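Local coordinates for protein macrophomate synthase intermolecular Diels-Alderase (Macrophoma commelinae, PDB 1IZC) that is an enzyme of the HpcH/HpaI aldolase/citrate lyase family with a TIM-barrel fold, and binds a magnesium ion and pyruvic acid, at residues S40-G45 with G267-A272; I99-K104 with V122-E127; E127-V132 with V193-A198; I180-E185 with P200-L205. The protein carries 1 engineered substitution. All coordinates share one frame; numbering follows the deposited sequence.

How the contacts relate
Contacts 1, 2 and 4 are buried and belong to the wall of one parallel barrel. Contact 3 lies at the surface, its centre about 19 Å from the centre of the chain. Contact 1 joins the first and last strands, and the other three contacts are nested inside the loop it closes. Contacts 2 and 4 sit on neighbouring strands, and both reach the pyruvic acid. Contacts 2 and 3 share Glu-127. The segments of contacts 3 and 4 alternate along the chain. Contact 1 is mainly backbone pairing, contacts 2 and 4 add charged or polar groups of the ligand site, and contact 3 is methyl packing between one helix start with its leading loop and a short helix.

Contact 1 of 4, residues S40-G45 with G267-A272; sequences SKTLMG and GYRAIA
Leu-43 is bonded to 267-272 through both its N and its O. Its N donates to Arg-269 O at 2.9 Å. Its O accepts from Ile-271 N at 2.8 Å, with an N-H...O angle of 174°. Further along, Gly-45 N donates to Ile-271 O at 2.9 Å. Three CA-H...O contacts accompany these bonds, from Ala-270 and Ala-272 of 267-272 and from Met-44 of 40-45.

Thr-42 packs at the start of this pairing. Its methyl CG2 stands anti to the backbone N and rests on Arg-269 C at 3.5 Å. The same methyl meets Ile-271 CD1 at 3.9 Å. The hydroxyl OG1 lies 3.7 Å from Arg-269 CD, and its hydrogen bond goes to Pro-39 O. The Thr-42 and Arg-269 side chains cross at about a right angle.

The arginine chain bends at chi2 (-70°). Its NH1 donates to Tyr-268 O at 2.8 Å, with that oxygen near the guanidinium plane. NH1 also bonds Ile-264 O of helix 260-265, which ends in a Schellman motif at Gly-267.

Leu-43 and Ala-270 share one face of the sheet, with Leu-43 against helix 28-37. Met-44 and Ile-271 share the other face, against helix 260-265, and Met-44 packs on Ala-291 of a neighbouring subunit.

The two strands are parallel, and they are the first and the last of eight. Their pairing is the seam that closes a TIM barrel.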
loop_
_atom_site.group_PDB
_atom_site.type_symbol
_atom_site.label_atom_id
_atom_site.label_comp_id
_atom_site.label_asym_id
_atom_site.label_seq_id
_atom_site.Cartn_x
_atom_site.Cartn_y
_atom_site.Cartn_z
ATOM N N SER A 40 23.808 -32.705 12.493
ATOM C CA SER A 40 22.401 -33.066 12.643
ATOM C C SER A 40 21.654 -31.762 12.915
ATOM O O SER A 40 20.418 -31.711 12.845
ATOM C CB SER A 40 22.190 -34.049 13.806
ATOM O OG SER A 40 22.337 -33.427 15.073
ATOM N N LYS A 41 22.407 -30.702 13.217
ATOM C CA LYS A 41 21.811 -29.396 13.485
ATOM C C LYS A 41 21.832 -28.478 12.254
ATOM O O LYS A 41 21.597 -27.272 12.364
ATOM C CB LYS A 41 22.519 -28.710 14.652
ATOM C CG LYS A 41 22.284 -29.374 15.996
ATOM C CD LYS A 41 23.070 -28.644 17.078
ATOM C CE LYS A 41 22.743 -29.177 18.460
ATOM N NZ LYS A 41 23.502 -28.416 19.499
ATOM N N THR A 42 22.130 -29.052 11.095
ATOM C CA THR A 42 22.132 -28.309 9.840
ATOM C C THR A 42 20.823 -27.517 9.798
ATOM O O THR A 42 19.761 -28.068 10.069
ATOM C CB THR A 42 22.195 -29.283 8.641
ATOM O OG1 THR A 42 23.524 -29.818 8.539
ATOM C CG2 THR A 42 21.821 -28.584 7.334
ATOM N N LEU A 43 20.912 -26.226 9.480
ATOM C CA LEU A 43 19.724 -25.370 9.438
ATOM C C LEU A 43 18.821 -25.684 8.261
ATOM O O LEU A 43 19.259 -25.671 7.111
ATOM C CB LEU A 43 20.132 -23.898 9.371
ATOM C CG LEU A 43 20.757 -23.309 10.635
ATOM C CD1 LEU A 43 22.063 -24.010 10.927
ATOM C CD2 LEU A 43 20.995 -21.810 10.445
ATOM N N MET A 44 17.557 -25.968 8.556
ATOM C CA MET A 44 16.589 -26.262 7.505
ATOM C C MET A 44 15.653 -25.051 7.423
ATOM O O MET A 44 14.982 -24.712 8.401
ATOM C CB MET A 44 15.807 -27.528 7.857
ATOM C CG MET A 44 16.696 -28.734 8.174
ATOM S SD MET A 44 17.803 -29.143 6.819
ATOM C CE MET A 44 18.700 -30.558 7.575
ATOM N N GLY A 45 15.640 -24.395 6.262
ATOM C CA GLY A 45 14.814 -23.212 6.110
ATOM C C GLY A 45 13.943 -23.192 4.870
ATOM O O GLY A 45 13.802 -24.194 4.167
ATOM N N GLY A 267 28.867 -30.974 2.765
ATOM C CA GLY A 267 29.263 -29.781 3.487
ATOM C C GLY A 267 28.203 -28.702 3.640
ATOM O O GLY A 267 28.505 -27.632 4.160
ATOM N N TYR A 268 26.977 -28.955 3.193
ATOM C CA TYR A 268 25.931 -27.937 3.349
ATOM C C TYR A 268 25.486 -27.901 4.807
ATOM O O TYR A 268 25.222 -28.946 5.395
ATOM C CB TYR A 268 24.703 -28.251 2.480
ATOM C CG TYR A 268 24.917 -28.114 0.982
ATOM C CD1 TYR A 268 25.921 -28.833 0.340
ATOM C CD2 TYR A 268 24.082 -27.309 0.203
ATOM C CE1 TYR A 268 26.093 -28.766 -1.031
ATOM C CE2 TYR A 268 24.246 -27.234 -1.185
ATOM C CZ TYR A 268 25.256 -27.969 -1.788
ATOM O OH TYR A 268 25.438 -27.927 -3.155
ATOM N N ARG A 269 25.387 -26.709 5.384
ATOM C CA ARG A 269 24.942 -26.582 6.770
ATOM C C ARG A 269 23.746 -25.641 6.900
ATOM O O ARG A 269 23.270 -25.380 8.000
ATOM C CB ARG A 269 26.097 -26.126 7.667
ATOM C CG ARG A 269 27.267 -27.116 7.685
ATOM C CD ARG A 269 26.925 -28.411 8.424
ATOM N NE ARG A 269 28.060 -29.341 8.398
ATOM C CZ ARG A 269 28.247 -30.273 7.468
ATOM N NH1 ARG A 269 27.371 -30.419 6.484
ATOM N NH2 ARG A 269 29.325 -31.057 7.509
ATOM N N ALA A 270 23.268 -25.131 5.770
ATOM C CA ALA A 270 22.077 -24.266 5.754
ATOM C C ALA A 270 21.416 -24.631 4.444
ATOM O O ALA A 270 21.956 -24.342 3.373
ATOM C CB ALA A 270 22.458 -22.797 5.766
ATOM N N ILE A 271 20.256 -25.280 4.529
ATOM C CA ILE A 271 19.566 -25.737 3.331
ATOM C C ILE A 271 18.125 -25.243 3.255
ATOM O O ILE A 271 17.363 -25.421 4.198
ATOM C CB ILE A 271 19.517 -27.280 3.293
ATOM C CG1 ILE A 271 20.927 -27.856 3.495
ATOM C CG2 ILE A 271 18.916 -27.749 1.967
ATOM C CD1 ILE A 271 20.941 -29.378 3.632
ATOM N N ALA A 272 17.766 -24.622 2.135
ATOM C CA ALA A 272 16.389 -24.170 1.943
ATOM C C ALA A 272 15.699 -25.419 1.395
ATOM O O ALA A 272 16.025 -25.871 0.296
ATOM C CB ALA A 272 16.344 -23.048 0.925
#

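Contact 2 of 4, residues I99-K104 with V122-E127; sequences IVRVPK and VIPHVE. With PYR (pyruvic acid), chain C.
Arg-101 pairs with Val-122 in a buried parallel strand contact of the barrel wall. Strands 97-101 and 120-123 are joined here by helix 107-116. Val-122 N donates to Val-100 O at 2.9 Å, and Val-102 N donates to Val-122 O at 3.2 Å. Beside these bonds, Ile-99 CG2 meets Val-122 CG2 at 3.7 Å.

Past the strand ends the two chains stay together. Pro-124 presses its ring on the backbone of 99-104, with CD only 2.9 Å from Val-102 O. Lys-104 runs extended past Pro-124 O, and its NZ donates to His-125 O at 2.7 Å from above that carbonyl plane. NZ also makes a salt bridge with Glu-131.

Arg-101 leaves the strand with CG anti to the backbone N (chi1 167°) and then bends at chi3 (71°). Its NH1 donates to pyruvic acid O3 at 2.6 Å, and O3 lies at the guanidinium edge, near its plane. Asp-70, in the second shell, forms a salt bridge with NH2. Gln-183 OE1, itself in the pocket, accepts from NH1. Both probably limit turning of the guanidinium.

The arrangement is a beta-alpha-beta crossover unit of a TIM barrel, with its ligand site at the C-terminal ends of the strands.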
loop_
_atom_site.group_PDB
_atom_site.type_symbol
_atom_site.label_atom_id
_atom_site.label_comp_id
_atom_site.label_asym_id
_atom_site.label_seq_id
_atom_site.Cartn_x
_atom_site.Cartn_y
_atom_site.Cartn_z
ATOM N N ILE A 99 17.828 -14.539 6.588
ATOM C CA ILE A 99 18.951 -14.379 5.664
ATOM C C ILE A 99 18.367 -13.651 4.465
ATOM O O ILE A 99 17.265 -13.989 3.994
ATOM C CB ILE A 99 19.509 -15.744 5.223
ATOM C CG1 ILE A 99 20.079 -16.471 6.446
ATOM C CG2 ILE A 99 20.591 -15.556 4.152
ATOM C CD1 ILE A 99 20.314 -17.970 6.218
ATOM N N VAL A 100 19.086 -12.652 3.966
ATOM C CA VAL A 100 18.577 -11.888 2.849
ATOM C C VAL A 100 19.577 -11.852 1.721
ATOM O O VAL A 100 20.750 -11.546 1.943
ATOM C CB VAL A 100 18.273 -10.415 3.253
ATOM C CG1 VAL A 100 17.770 -9.635 2.031
ATOM C CG2 VAL A 100 17.232 -10.380 4.356
ATOM N N ARG A 101 19.133 -12.222 0.525
ATOM C CA ARG A 101 20.022 -12.102 -0.623
ATOM C C ARG A 101 19.680 -10.744 -1.206
ATOM O O ARG A 101 18.546 -10.491 -1.622
ATOM C CB ARG A 101 19.798 -13.158 -1.696
ATOM C CG ARG A 101 20.552 -12.708 -2.939
ATOM C CD ARG A 101 20.668 -13.732 -3.968
ATOM N NE ARG A 101 19.407 -14.019 -4.637
ATOM C CZ ARG A 101 19.309 -14.978 -5.541
ATOM N NH1 ARG A 101 20.390 -15.690 -5.836
ATOM N NH2 ARG A 101 18.150 -15.242 -6.131
ATOM N N VAL A 102 20.670 -9.868 -1.243
ATOM C CA VAL A 102 20.470 -8.518 -1.709
ATOM C C VAL A 102 20.965 -8.280 -3.119
ATOM O O VAL A 102 21.717 -9.078 -3.657
ATOM C CB VAL A 102 21.222 -7.523 -0.790
ATOM C CG1 VAL A 102 20.712 -7.641 0.641
ATOM C CG2 VAL A 102 22.730 -7.815 -0.832
ATOM N N PRO A 103 20.499 -7.192 -3.749
ATOM C CA PRO A 103 20.959 -6.880 -5.107
ATOM C C PRO A 103 22.448 -6.564 -4.890
ATOM O O PRO A 103 22.800 -5.941 -3.893
ATOM C CB PRO A 103 20.169 -5.623 -5.467
ATOM C CG PRO A 103 18.932 -5.713 -4.608
ATOM C CD PRO A 103 19.447 -6.262 -3.304
ATOM N N LYS A 104 23.319 -6.955 -5.815
ATOM C CA LYS A 104 24.747 -6.732 -5.619
ATOM C C LYS A 104 25.255 -5.310 -5.330
ATOM O O LYS A 104 26.250 -5.143 -4.606
ATOM C CB LYS A 104 25.525 -7.306 -6.804
ATOM C CG LYS A 104 27.013 -7.426 -6.500
ATOM C CD LYS A 104 27.767 -7.961 -7.693
ATOM C CE LYS A 104 29.123 -8.510 -7.287
ATOM N NZ LYS A 104 29.867 -8.837 -8.545
ATOM N N VAL A 122 23.427 -12.591 1.749
ATOM C CA VAL A 122 23.998 -13.356 0.648
ATOM C C VAL A 122 24.273 -12.356 -0.475
ATOM O O VAL A 122 23.393 -11.584 -0.878
ATOM C CB VAL A 122 23.033 -14.463 0.153
ATOM C CG1 VAL A 122 23.597 -15.109 -1.126
ATOM C CG2 VAL A 122 22.842 -15.511 1.254
ATOM N N ILE A 123 25.506 -12.365 -0.970
ATOM C CA ILE A 123 25.934 -11.435 -2.014
ATOM C C ILE A 123 25.972 -12.160 -3.347
ATOM O O ILE A 123 26.756 -13.093 -3.530
ATOM C CB ILE A 123 27.360 -10.916 -1.723
ATOM C CG1 ILE A 123 27.413 -10.291 -0.327
ATOM C CG2 ILE A 123 27.770 -9.895 -2.802
ATOM C CD1 ILE A 123 28.839 -10.165 0.203
ATOM N N PRO A 124 25.121 -11.750 -4.298
ATOM C CA PRO A 124 25.158 -12.456 -5.577
ATOM C C PRO A 124 26.316 -12.086 -6.502
ATOM O O PRO A 124 26.938 -11.030 -6.370
ATOM C CB PRO A 124 23.797 -12.130 -6.196
ATOM C CG PRO A 124 23.497 -10.750 -5.684
ATOM C CD PRO A 124 24.050 -10.737 -4.252
ATOM N N HIS A 125 26.609 -13.009 -7.415
ATOM C CA HIS A 125 27.620 -12.825 -8.447
ATOM C C HIS A 125 28.987 -12.384 -7.948
ATOM O O HIS A 125 29.612 -11.528 -8.559
ATOM C CB HIS A 125 27.102 -11.802 -9.464
ATOM C CG HIS A 125 25.648 -11.968 -9.786
ATOM N ND1 HIS A 125 25.167 -13.025 -10.530
ATOM C CD2 HIS A 125 24.561 -11.268 -9.378
ATOM C CE1 HIS A 125 23.845 -12.973 -10.559
ATOM N NE2 HIS A 125 23.453 -11.916 -9.867
ATOM N N VAL A 126 29.456 -12.970 -6.855
ATOM C CA VAL A 126 30.766 -12.583 -6.327
ATOM C C VAL A 126 31.879 -13.158 -7.193
ATOM O O VAL A 126 31.869 -14.345 -7.517
ATOM C CB VAL A 126 30.940 -13.069 -4.874
ATOM C CG1 VAL A 126 32.386 -12.851 -4.411
ATOM C CG2 VAL A 126 30.021 -12.280 -3.965
ATOM N N GLU A 127 32.834 -12.310 -7.565
ATOM C CA GLU A 127 33.956 -12.761 -8.392
ATOM C C GLU A 127 35.317 -12.347 -7.833
ATOM O O GLU A 127 36.348 -12.896 -8.243
ATOM C CB GLU A 127 33.800 -12.232 -9.824
ATOM C CG GLU A 127 32.509 -12.691 -10.490
ATOM C CD GLU A 127 32.394 -12.273 -11.938
ATOM O OE1 GLU A 127 32.938 -11.211 -12.302
ATOM O OE2 GLU A 127 31.745 -13.006 -12.706
HETATM C C PYR C . 21.245 -19.111 -9.318
HETATM O O PYR C . 21.594 -18.286 -10.185
HETATM O OXT PYR C . 21.119 -20.344 -9.517
HETATM C CA PYR C . 20.983 -18.472 -7.976
HETATM O O3 PYR C . 21.094 -17.256 -7.752
HETATM C CB PYR C . 20.585 -19.423 -6.924
#

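Contact 3 of 4, residues E127-V132 with V193-A198; sequences ETVEEV and VDAIAA
Ile-196 holds CG1 anti to its carbonyl carbon (chi1 -63°), and CD1 then continues anti to CA. The methyl CD1 ends against the backbone of Glu-127, 3.9 Å from Glu-127 C. Val-129 CG2 stands anti to the carbonyl carbon, beside the backbone N, which brings it to Ala-195. There Val-129 CG2 lies 3.8 Å from Ala-195 O and 4.2 Å from Ala-195 CB. The contact is small, and a methyl from each side rests largely on the other's backbone.

Helix 129-139 follows the barrel strand 120-123, and helix 193-197 is a short helix after strand 179-184. The contact therefore joins two outer elements of the TIM barrel beside the strand between them. Ile-196 also packs on Pro-182 and Ile-184 of that strand. Val-129 and Val-132 both touch Met-199, just beyond the short helix.

The start of helix 129-139 is fixed by a capping box. Thr-128 OG1 accepts from Glu-131 N at 3.1 Å. In return, Glu-131 OE1 accepts from Thr-128 N at 3.2 Å, met from above the carboxylate plane. The same oxygen takes a shorter bond from Glu-127 N at 2.6 Å, nearly straight at 167°. Two backbone N-H groups thus share one carboxylate oxygen. The helix start may add to the pull on this negative group.

Glu-127 is held from outside as well, its OE2 hydrogen-bonded to Ser-186 OG and its O accepting from Asn-192 ND2.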
loop_
_atom_site.group_PDB
_atom_site.type_symbol
_atom_site.label_atom_id
_atom_site.label_comp_id
_atom_site.label_asym_id
_atom_site.label_seq_id
_atom_site.Cartn_x
_atom_site.Cartn_y
_atom_site.Cartn_z
ATOM N N GLU A 127 32.834 -12.310 -7.565
ATOM C CA GLU A 127 33.956 -12.761 -8.392
ATOM C C GLU A 127 35.317 -12.347 -7.833
ATOM O O GLU A 127 36.348 -12.896 -8.243
ATOM C CB GLU A 127 33.800 -12.232 -9.824
ATOM C CG GLU A 127 32.509 -12.691 -10.490
ATOM C CD GLU A 127 32.394 -12.273 -11.938
ATOM O OE1 GLU A 127 32.938 -11.211 -12.302
ATOM O OE2 GLU A 127 31.745 -13.006 -12.706
ATOM N N THR A 128 35.321 -11.392 -6.903
ATOM C CA THR A 128 36.573 -10.915 -6.313
ATOM C C THR A 128 36.487 -10.705 -4.808
ATOM O O THR A 128 35.412 -10.474 -4.246
ATOM C CB THR A 128 37.038 -9.564 -6.932
ATOM O OG1 THR A 128 36.176 -8.506 -6.490
ATOM C CG2 THR A 128 37.024 -9.618 -8.451
ATOM N N VAL A 129 37.639 -10.768 -4.153
ATOM C CA VAL A 129 37.679 -10.556 -2.720
ATOM C C VAL A 129 37.310 -9.096 -2.442
ATOM O O VAL A 129 36.709 -8.786 -1.413
ATOM C CB VAL A 129 39.091 -10.881 -2.164
ATOM C CG1 VAL A 129 39.183 -10.462 -0.721
ATOM C CG2 VAL A 129 39.368 -12.372 -2.292
ATOM N N GLU A 130 37.652 -8.200 -3.366
ATOM C CA GLU A 130 37.330 -6.783 -3.185
ATOM C C GLU A 130 35.822 -6.549 -3.111
ATOM O O GLU A 130 35.359 -5.706 -2.336
ATOM C CB GLU A 130 37.899 -5.927 -4.328
ATOM C CG GLU A 130 39.428 -5.799 -4.362
ATOM C CD GLU A 130 40.146 -7.073 -4.801
ATOM O OE1 GLU A 130 39.532 -7.924 -5.473
ATOM O OE2 GLU A 130 41.351 -7.217 -4.487
ATOM N N GLU A 131 35.054 -7.273 -3.918
ATOM C CA GLU A 131 33.597 -7.092 -3.890
ATOM C C GLU A 131 33.049 -7.473 -2.521
ATOM O O GLU A 131 32.129 -6.836 -2.008
ATOM C CB GLU A 131 32.915 -7.954 -4.958
ATOM C CG GLU A 131 33.286 -7.548 -6.372
ATOM C CD GLU A 131 32.734 -8.485 -7.420
ATOM O OE1 GLU A 131 32.669 -9.702 -7.169
ATOM O OE2 GLU A 131 32.377 -7.995 -8.510
ATOM N N VAL A 132 33.613 -8.524 -1.935
ATOM C CA VAL A 132 33.162 -8.963 -0.626
ATOM C C VAL A 132 33.555 -7.938 0.436
ATOM O O VAL A 132 32.778 -7.644 1.341
ATOM C CB VAL A 132 33.757 -10.344 -0.268
ATOM C CG1 VAL A 132 33.294 -10.764 1.120
ATOM C CG2 VAL A 132 33.329 -11.378 -1.309
ATOM N N VAL A 193 37.408 -18.989 -6.882
ATOM C CA VAL A 193 36.794 -19.450 -5.631
ATOM C C VAL A 193 37.782 -19.781 -4.514
ATOM O O VAL A 193 37.461 -19.641 -3.336
ATOM C CB VAL A 193 35.848 -20.664 -5.874
ATOM C CG1 VAL A 193 36.652 -21.921 -6.190
ATOM C CG2 VAL A 193 34.974 -20.894 -4.648
ATOM N N ASP A 194 38.988 -20.218 -4.860
ATOM C CA ASP A 194 39.944 -20.520 -3.807
ATOM C C ASP A 194 40.228 -19.280 -2.969
ATOM O O ASP A 194 40.298 -19.361 -1.742
ATOM C CB ASP A 194 41.253 -21.068 -4.392
ATOM C CG ASP A 194 41.059 -22.403 -5.080
ATOM O OD1 ASP A 194 40.199 -23.182 -4.621
ATOM O OD2 ASP A 194 41.767 -22.680 -6.071
ATOM N N ALA A 195 40.385 -18.133 -3.625
ATOM C CA ALA A 195 40.668 -16.894 -2.917
ATOM C C ALA A 195 39.459 -16.406 -2.117
ATOM O O ALA A 195 39.591 -15.943 -0.987
ATOM C CB ALA A 195 41.098 -15.819 -3.903
ATOM N N ILE A 196 38.276 -16.513 -2.706
ATOM C CA ILE A 196 37.082 -16.049 -2.020
ATOM C C ILE A 196 36.810 -16.904 -0.782
ATOM O O ILE A 196 36.499 -16.378 0.289
ATOM C CB ILE A 196 35.861 -16.079 -2.975
ATOM C CG1 ILE A 196 36.099 -15.107 -4.141
ATOM C CG2 ILE A 196 34.589 -15.683 -2.206
ATOM C CD1 ILE A 196 35.132 -15.282 -5.308
ATOM N N ALA A 197 36.965 -18.217 -0.927
ATOM C CA ALA A 197 36.713 -19.153 0.167
ATOM C C ALA A 197 37.660 -18.966 1.343
ATOM O O ALA A 197 37.313 -19.285 2.485
ATOM C CB ALA A 197 36.811 -20.588 -0.349
ATOM N N ALA A 198 38.847 -18.444 1.054
ATOM C CA ALA A 198 39.874 -18.229 2.073
ATOM C C ALA A 198 39.741 -16.922 2.854
ATOM O O ALA A 198 40.511 -16.673 3.789
ATOM C CB ALA A 198 41.269 -18.297 1.423
#

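Contact 4 of 4, residues I180-E185 with P200-L205; sequences IIPQIE and PEIHGL. With MG (magnesium ion), chain B; PYR (pyruvic acid), chain C.
His-203 N donates to Ile-180 O at 3.0 Å, nearly straight at 171°. Ile-180 N donates in turn to His-203 ND1, also at 3.0 Å and exactly in the ring plane. ND1 is therefore the acceptor. The ND1 bond orients the imidazole, and the N-to-O bond holds the backbone. The pairing lies in the TIM barrel, where strand 179-184 meets the loop leading into strand 205-207.

Pro-182 packs across Ile-202, its CG meeting Ile-202 CG2 at 3.7 Å. Its CB meets Leu-205 CD2 at 4.0 Å. Its CD lies 3.1 Å from Gly-204 O. That carbonyl oxygen is buried and has no hydrogen-bond partner in the model, but a CA-H...O contact from Ile-181 also reaches it.

At the other end the strand carries ligand groups. Gln-183 has CG anti to the backbone N (chi1 176°), and its NE2 lies 3.0 Å from pyruvic acid O3. The magnesium ion is bound by Glu-185 OE1, two pyruvic acid oxygens, two waters and Asp-211. His-125 N donates to Glu-185 OE2, a second-shell bond that probably steadies the carboxylate. One metal-bound water donates to Glu-185 OE2 at 2.7 Å, while Glu-185 OE1 sits 2.1 Å from the magnesium ion.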
loop_
_atom_site.group_PDB
_atom_site.type_symbol
_atom_site.label_atom_id
_atom_site.label_comp_id
_atom_site.label_asym_id
_atom_site.label_seq_id
_atom_site.Cartn_x
_atom_site.Cartn_y
_atom_site.Cartn_z
ATOM N N ILE A 180 28.151 -12.986 6.534
ATOM C CA ILE A 180 28.313 -12.652 5.122
ATOM C C ILE A 180 28.512 -13.956 4.348
ATOM O O ILE A 180 29.369 -14.783 4.696
ATOM C CB ILE A 180 29.535 -11.732 4.857
ATOM C CG1 ILE A 180 29.394 -10.421 5.604
ATOM C CG2 ILE A 180 29.623 -11.412 3.374
ATOM C CD1 ILE A 180 30.466 -9.393 5.223
ATOM N N ILE A 181 27.707 -14.133 3.303
ATOM C CA ILE A 181 27.737 -15.321 2.468
ATOM C C ILE A 181 27.861 -14.973 0.980
ATOM O O ILE A 181 26.881 -14.576 0.341
ATOM C CB ILE A 181 26.442 -16.162 2.659
ATOM C CG1 ILE A 181 26.299 -16.577 4.125
ATOM C CG2 ILE A 181 26.473 -17.427 1.787
ATOM C CD1 ILE A 181 25.389 -15.656 4.929
ATOM N N PRO A 182 29.069 -15.108 0.416
ATOM C CA PRO A 182 29.237 -14.799 -1.010
ATOM C C PRO A 182 28.557 -15.885 -1.827
ATOM O O PRO A 182 28.571 -17.049 -1.432
ATOM C CB PRO A 182 30.749 -14.871 -1.214
ATOM C CG PRO A 182 31.311 -14.554 0.149
ATOM C CD PRO A 182 30.375 -15.316 1.068
ATOM N N GLN A 183 27.968 -15.511 -2.958
ATOM C CA GLN A 183 27.356 -16.494 -3.832
ATOM C C GLN A 183 28.201 -16.545 -5.107
ATOM O O GLN A 183 28.464 -15.516 -5.738
ATOM C CB GLN A 183 25.905 -16.117 -4.141
ATOM C CG GLN A 183 25.261 -17.047 -5.126
ATOM C CD GLN A 183 23.766 -16.857 -5.206
ATOM O OE1 GLN A 183 23.246 -15.770 -4.938
ATOM N NE2 GLN A 183 23.064 -17.912 -5.590
ATOM N N ILE A 184 28.648 -17.748 -5.449
ATOM C CA ILE A 184 29.488 -18.002 -6.623
ATOM C C ILE A 184 28.579 -18.515 -7.731
ATOM O O ILE A 184 27.978 -19.587 -7.610
ATOM C CB ILE A 184 30.552 -19.078 -6.292
ATOM C CG1 ILE A 184 31.411 -18.614 -5.114
ATOM C CG2 ILE A 184 31.439 -19.345 -7.509
ATOM C CD1 ILE A 184 32.263 -17.394 -5.409
ATOM N N GLU A 185 28.486 -17.769 -8.823
ATOM C CA GLU A 185 27.574 -18.175 -9.883
ATOM C C GLU A 185 27.982 -17.725 -11.271
ATOM O O GLU A 185 27.143 -17.394 -12.113
ATOM C CB GLU A 185 26.176 -17.673 -9.554
ATOM C CG GLU A 185 26.097 -16.206 -9.213
ATOM C CD GLU A 185 24.715 -15.834 -8.719
ATOM O OE1 GLU A 185 23.788 -16.584 -9.055
ATOM O OE2 GLU A 185 24.550 -14.818 -8.014
ATOM N N PRO A 200 38.946 -14.459 5.590
ATOM C CA PRO A 200 38.648 -14.611 7.017
ATOM C C PRO A 200 37.309 -13.961 7.369
ATOM O O PRO A 200 36.671 -14.306 8.366
ATOM C CB PRO A 200 39.807 -13.877 7.710
ATOM C CG PRO A 200 40.828 -13.681 6.657
ATOM C CD PRO A 200 40.085 -13.551 5.375
ATOM N N GLU A 201 36.870 -13.033 6.530
ATOM C CA GLU A 201 35.628 -12.317 6.809
ATOM C C GLU A 201 34.330 -13.075 6.556
ATOM O O GLU A 201 33.297 -12.699 7.104
ATOM C CB GLU A 201 35.561 -11.007 6.011
ATOM C CG GLU A 201 36.709 -10.033 6.285
ATOM C CD GLU A 201 37.852 -10.198 5.303
ATOM O OE1 GLU A 201 38.070 -11.329 4.811
ATOM O OE2 GLU A 201 38.547 -9.193 5.031
ATOM N N ILE A 202 34.366 -14.134 5.756
ATOM C CA ILE A 202 33.125 -14.830 5.424
ATOM C C ILE A 202 32.692 -15.949 6.350
ATOM O O ILE A 202 33.511 -16.552 7.043
ATOM C CB ILE A 202 33.150 -15.331 3.968
ATOM C CG1 ILE A 202 34.105 -16.521 3.800
ATOM C CG2 ILE A 202 33.596 -14.188 3.065
ATOM C CD1 ILE A 202 33.991 -17.197 2.426
ATOM N N HIS A 203 31.387 -16.225 6.348
ATOM C CA HIS A 203 30.799 -17.236 7.224
ATOM C C HIS A 203 30.038 -18.331 6.510
ATOM O O HIS A 203 29.496 -19.248 7.148
ATOM C CB HIS A 203 29.873 -16.540 8.222
ATOM C CG HIS A 203 30.505 -15.349 8.868
ATOM N ND1 HIS A 203 30.211 -14.053 8.497
ATOM C CD2 HIS A 203 31.496 -15.261 9.789
ATOM C CE1 HIS A 203 30.997 -13.220 9.156
ATOM N NE2 HIS A 203 31.788 -13.928 9.945
ATOM N N GLY A 204 29.993 -18.243 5.187
ATOM C CA GLY A 204 29.292 -19.250 4.415
ATOM C C GLY A 204 29.555 -19.033 2.938
ATOM O O GLY A 204 30.066 -17.989 2.554
ATOM N N LEU A 205 29.223 -20.023 2.120
ATOM C CA LEU A 205 29.392 -19.919 0.667
ATOM C C LEU A 205 28.189 -20.561 -0.008
ATOM O O LEU A 205 27.719 -21.616 0.425
ATOM C CB LEU A 205 30.664 -20.633 0.199
ATOM C CG LEU A 205 31.953 -19.815 0.306
ATOM C CD1 LEU A 205 33.151 -20.718 0.023
ATOM C CD2 LEU A 205 31.903 -18.642 -0.675
HETATM MG MG MG B . 21.763 -16.261 -9.423
HETATM C C PYR C . 21.245 -19.111 -9.318
HETATM O O PYR C . 21.594 -18.286 -10.185
HETATM O OXT PYR C . 21.119 -20.344 -9.517
HETATM C CA PYR C . 20.983 -18.472 -7.976
HETATM O O3 PYR C . 21.094 -17.256 -7.752
HETATM C CB PYR C . 20.585 -19.423 -6.924
HETATM O O HOH W 1 21.936 -14.321 -8.421
HETATM O O HOH W 2 19.548 -16.062 -9.877
#